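Local coordinates for phosphoethanolamine N-methyltransferase 1 (Haemonchus contortus, PDB 4KRG), which probably catalyses the first methylation of phosphoethanolamine, with S-adenosylmethionine as methyl donor, on the nematode route to phosphocholine, at residues N285-D288 with D289-P293; D373-A377 with T378-A382. One frame throughout, in Å; residues are numbered along the deposited sequence.

Interaction 1: residues N285-D288 with D289-P293; sequences NAID and DEVVP. With BOG (octyl beta-D-glucopyranoside), chain F.
Asp288 gathers the backbone of the residues that follow it onto two of its own oxygens. Its carboxylate OD1 accepts a hydrogen bond from Val291 N at 3.0 Å, the donor arriving nearly in line with the carboxylate C-O bond, and a weaker one from Glu290 N. Its carbonyl oxygen takes the main bond of the turn, from Val292 N to Asp288 O at 2.9 Å, almost straight at 166° and lying in the carbonyl plane; Val291 N adds a weak bond to the same oxygen. With CG placed between the backbone N and the carbonyl carbon (chi1 47°), the carboxylate folds back over these amides as an Asx motif. Elsewhere in the turn, Ile287 CG2 packs against Val292 CG2 at 3.6 Å, the two side chains crossing obliquely. Both also touch Phe321 of helix 314-321, Val291 reaches Val403, and Lys463 NZ is hydrogen-bonded to Ala286 O. Asp289, which is exposed, holds O6 of the octyl glucoside twice: OD1 accepts its hydrogen bond at 2.7 Å, and Asp289 N gives O6 a weak one at 3.1 Å. Asp288 N is buried with no partner in the model. The N-H groups of Val291 and Glu290 meeting OD1 would favour the anionic carboxylate.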
# COMPACT_ATOMS: atom_id res chain seq x y z
N ASN A 285 8.31 -5.18 -29.31
CA ASN A 285 9.04 -6.16 -30.12
C ASN A 285 9.60 -7.34 -29.33
O ASN A 285 10.41 -8.10 -29.86
CB ASN A 285 10.15 -5.48 -30.92
CG ASN A 285 10.34 -6.12 -32.29
OD1 ASN A 285 9.38 -6.33 -33.03
ND2 ASN A 285 11.59 -6.44 -32.62
N ALA A 286 9.16 -7.51 -28.08
CA ALA A 286 9.62 -8.63 -27.25
C ALA A 286 8.49 -9.34 -26.52
O ALA A 286 8.64 -10.48 -26.08
CB ALA A 286 10.67 -8.17 -26.27
N ILE A 287 7.36 -8.66 -26.36
CA ILE A 287 6.21 -9.28 -25.72
C ILE A 287 5.17 -9.66 -26.76
O ILE A 287 4.72 -8.82 -27.55
CB ILE A 287 5.58 -8.37 -24.65
CG1 ILE A 287 6.62 -7.95 -23.61
CG2 ILE A 287 4.40 -9.07 -23.99
CD1 ILE A 287 6.13 -6.85 -22.69
N ASP A 288 4.79 -10.93 -26.78
CA ASP A 288 3.76 -11.44 -27.67
C ASP A 288 2.84 -12.33 -26.85
O ASP A 288 3.03 -12.45 -25.64
CB ASP A 288 4.39 -12.22 -28.83
CG ASP A 288 5.46 -13.20 -28.37
OD1 ASP A 288 5.26 -13.87 -27.34
OD2 ASP A 288 6.50 -13.31 -29.04
N ASP A 289 1.87 -12.98 -27.49
CA ASP A 289 0.94 -13.83 -26.75
C ASP A 289 1.51 -15.20 -26.38
O ASP A 289 0.81 -16.03 -25.80
CB ASP A 289 -0.40 -13.97 -27.49
CG ASP A 289 -0.26 -14.68 -28.82
OD1 ASP A 289 0.77 -14.48 -29.50
OD2 ASP A 289 -1.20 -15.42 -29.20
N GLU A 290 2.77 -15.44 -26.70
CA GLU A 290 3.49 -16.58 -26.15
C GLU A 290 4.12 -16.21 -24.81
O GLU A 290 4.23 -17.04 -23.92
CB GLU A 290 4.56 -17.08 -27.13
CG GLU A 290 4.02 -17.91 -28.29
CD GLU A 290 3.54 -19.28 -27.85
OE1 GLU A 290 4.28 -19.96 -27.10
OE2 GLU A 290 2.43 -19.69 -28.26
N VAL A 291 4.51 -14.94 -24.66
CA VAL A 291 4.97 -14.43 -23.37
C VAL A 291 3.78 -14.19 -22.44
O VAL A 291 3.82 -14.57 -21.26
CB VAL A 291 5.77 -13.12 -23.51
CG1 VAL A 291 6.10 -12.55 -22.14
CG2 VAL A 291 7.03 -13.36 -24.31
N VAL A 292 2.73 -13.58 -22.97
CA VAL A 292 1.53 -13.24 -22.21
C VAL A 292 0.29 -13.87 -22.82
O VAL A 292 -0.35 -13.28 -23.69
CB VAL A 292 1.33 -11.72 -22.12
CG1 VAL A 292 0.19 -11.39 -21.18
CG2 VAL A 292 2.59 -11.06 -21.63
N PRO A 293 -0.07 -15.09 -22.38
CA PRO A 293 -1.28 -15.71 -22.92
C PRO A 293 -2.53 -14.94 -22.50
O PRO A 293 -2.51 -14.22 -21.50
CB PRO A 293 -1.28 -17.10 -22.28
CG PRO A 293 0.15 -17.34 -21.91
CD PRO A 293 0.67 -16.00 -21.49
C1 BOG F . -1.32 -7.50 -29.41
O1 BOG F . -0.76 -6.28 -29.77
C2 BOG F . -2.77 -7.53 -29.83
O2 BOG F . -3.49 -6.56 -29.08
C3 BOG F . -3.39 -8.88 -29.64
O3 BOG F . -4.74 -8.85 -30.21
C4 BOG F . -2.60 -9.96 -30.29
O4 BOG F . -3.15 -11.25 -29.93
C5 BOG F . -1.14 -9.93 -29.86
O5 BOG F . -0.53 -8.60 -30.04
C6 BOG F . -0.40 -10.91 -30.66
O6 BOG F . 0.20 -11.84 -29.79
C1' BOG F . 0.08 -5.72 -28.75
C2' BOG F . 0.51 -4.27 -29.13
C3' BOG F . 1.62 -3.75 -28.21
C4' BOG F . 1.48 -3.87 -26.82
C5' BOG F . 2.72 -4.07 -25.90
C6' BOG F . 2.72 -3.10 -24.71
C7' BOG F . 3.87 -3.34 -23.70
C8' BOG F . 3.51 -2.92 -22.32

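Interaction 2: residues D373-A377 with T378-A382; sequences DCMVA and TELLA. With BOG (octyl beta-D-glucopyranoside), chain E.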
# COMPACT_ATOMS: atom_id res chain seq x y z
N ASP A 373 2.21 -16.00 -14.43
CA ASP A 373 2.38 -16.62 -15.75
C ASP A 373 3.59 -16.13 -16.54
O ASP A 373 4.04 -16.81 -17.46
CB ASP A 373 1.10 -16.46 -16.58
CG ASP A 373 -0.07 -17.27 -16.01
OD1 ASP A 373 -0.04 -18.52 -16.15
OD2 ASP A 373 -1.00 -16.66 -15.44
N CYS A 374 4.09 -14.96 -16.18
CA CYS A 374 5.23 -14.34 -16.85
C CYS A 374 5.72 -13.15 -16.04
O CYS A 374 5.03 -12.69 -15.13
CB CYS A 374 4.83 -13.87 -18.25
SG CYS A 374 3.58 -12.57 -18.22
N MSE A 375 6.91 -12.65 -16.37
CA MSE A 375 7.43 -11.43 -15.77
C MSE A 375 7.81 -10.41 -16.83
O MSE A 375 8.43 -10.75 -17.83
CB MSE A 375 8.66 -11.72 -14.91
CG MSE A 375 9.48 -10.48 -14.60
SE MSE A 375 10.73 -10.72 -13.12
CE MSE A 375 12.08 -11.79 -14.08
N VAL A 376 7.41 -9.15 -16.62
CA VAL A 376 7.88 -8.03 -17.43
C VAL A 376 8.45 -7.01 -16.45
O VAL A 376 7.80 -6.67 -15.47
CB VAL A 376 6.74 -7.38 -18.22
CG1 VAL A 376 7.26 -6.23 -19.07
CG2 VAL A 376 6.04 -8.42 -19.09
N ALA A 377 9.67 -6.55 -16.68
CA ALA A 377 10.31 -5.65 -15.72
C ALA A 377 11.28 -4.68 -16.35
O ALA A 377 11.88 -4.98 -17.38
CB ALA A 377 11.02 -6.46 -14.64
N THR A 378 11.43 -3.53 -15.71
CA THR A 378 12.46 -2.57 -16.07
C THR A 378 13.48 -2.55 -14.93
O THR A 378 13.09 -2.66 -13.77
CB THR A 378 11.86 -1.15 -16.29
OG1 THR A 378 11.05 -0.78 -15.17
CG2 THR A 378 10.98 -1.11 -17.55
N GLU A 379 14.77 -2.44 -15.24
CA GLU A 379 15.82 -2.30 -14.23
C GLU A 379 15.97 -3.45 -13.22
O GLU A 379 16.41 -3.22 -12.10
CB GLU A 379 15.65 -1.00 -13.43
CG GLU A 379 15.80 0.26 -14.21
CD GLU A 379 15.61 1.49 -13.35
OE1 GLU A 379 14.49 1.70 -12.84
OE2 GLU A 379 16.59 2.24 -13.17
N LEU A 380 15.62 -4.67 -13.61
CA LEU A 380 15.73 -5.80 -12.69
C LEU A 380 17.18 -6.10 -12.29
O LEU A 380 17.52 -6.10 -11.11
CB LEU A 380 15.09 -7.06 -13.28
CG LEU A 380 15.11 -8.28 -12.35
CD1 LEU A 380 14.12 -8.11 -11.20
CD2 LEU A 380 14.84 -9.56 -13.12
N LEU A 381 18.02 -6.38 -13.29
CA LEU A 381 19.42 -6.69 -13.03
C LEU A 381 20.17 -5.48 -12.47
O LEU A 381 21.10 -5.63 -11.68
CB LEU A 381 20.11 -7.17 -14.32
CG LEU A 381 19.36 -8.16 -15.20
CD1 LEU A 381 20.20 -8.55 -16.41
CD2 LEU A 381 18.98 -9.40 -14.43
N ALA A 382 19.74 -4.29 -12.87
CA ALA A 382 20.39 -3.06 -12.47
C ALA A 382 20.25 -2.78 -10.97
O ALA A 382 21.16 -2.24 -10.34
CB ALA A 382 19.85 -1.89 -13.28
C1 BOG E . -1.99 -17.02 -9.90
O1 BOG E . -2.08 -16.01 -8.97
C2 BOG E . -2.38 -18.36 -9.31
O2 BOG E . -1.45 -18.69 -8.30
C3 BOG E . -2.39 -19.42 -10.36
O3 BOG E . -2.83 -20.68 -9.78
C4 BOG E . -3.26 -19.05 -11.51
O4 BOG E . -3.19 -20.05 -12.54
C5 BOG E . -2.85 -17.70 -12.09
O5 BOG E . -2.87 -16.66 -11.05
C6 BOG E . -3.76 -17.29 -13.16
O6 BOG E . -2.99 -16.82 -14.22
C1' BOG E . -1.11 -14.99 -9.16
C2' BOG E . -1.29 -13.95 -8.02
C3' BOG E . -2.70 -13.39 -7.98
C4' BOG E . -2.93 -12.03 -8.18
C5' BOG E . -4.26 -11.59 -8.86
C6' BOG E . -4.46 -10.07 -8.88
C7' BOG E . -3.93 -9.39 -10.16
C8' BOG E . -5.04 -8.90 -11.02
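Ala377 and Leu380 meet beside the ring of Phe301 from strand 297-302, which both touch, with Ala377 CB 4.3 Å from Leu380 CB. Two carboxylates, the other flat groups, sit at the borders. The Glu379 side chain sets off away from residues 373-377, and its carboxylate is held at both oxygens, OE1 by Gln305 N and OE2 by Arg306 N; at the far end the Asp373 carboxylate forms a salt bridge through OD1 with Lys397 NZ and accepts a hydrogen bond from Thr297 N at OD2. Between Met375, present as selenomethionine, and Leu380, methyl meets methyl, CE to CD2 at 3.7 Å, the two side chains crossing at about a right angle. Met375 runs extended from the strand until it bends at its last torsion (chi3 75°), which turns CE toward the leucine. Leu380 is also covered by Leu404 and Ile389. The chain changes direction at Glu379, whose left-handed backbone (phi 61°, psi 29°) occupies the N-cap position of the short helix. Glu406 accepts hydrogen bonds from the first-turn amides Leu381 N and Ala382 N. Strand 372-378 lies parallel to and between strands 297-302 and 400-408, and this passage from its C-terminal end into a helix fits the fourth strand of a Rossmann-like class I methyltransferase fold, here in the second of the enzyme's two domains.

Interactions 1 and 2, centred 14 Å apart, meet across strand 372-378, each using a different face of it. Cys374 and Val376 point to the 285-293 turn, while Met375 and Ala377 serve the turn into the helix from the other face. Val292 CG2 lies 3.9 Å from Cys374 SG, and Ile287 CD1 is 3.8 Å from Val376 CG1; Val291 O comes within 3.3 Å of Cys374 CB. Each region has an octyl glucoside beside it, a detergent rather than a substrate. Phosphoethanolamine is bound by residues such as Tyr133 and His176, and the S-adenosylhomocysteine pocket lies between residues 13 and 134; both interactions lie in the other domain, interaction 2 buried and interaction 1 partly exposed.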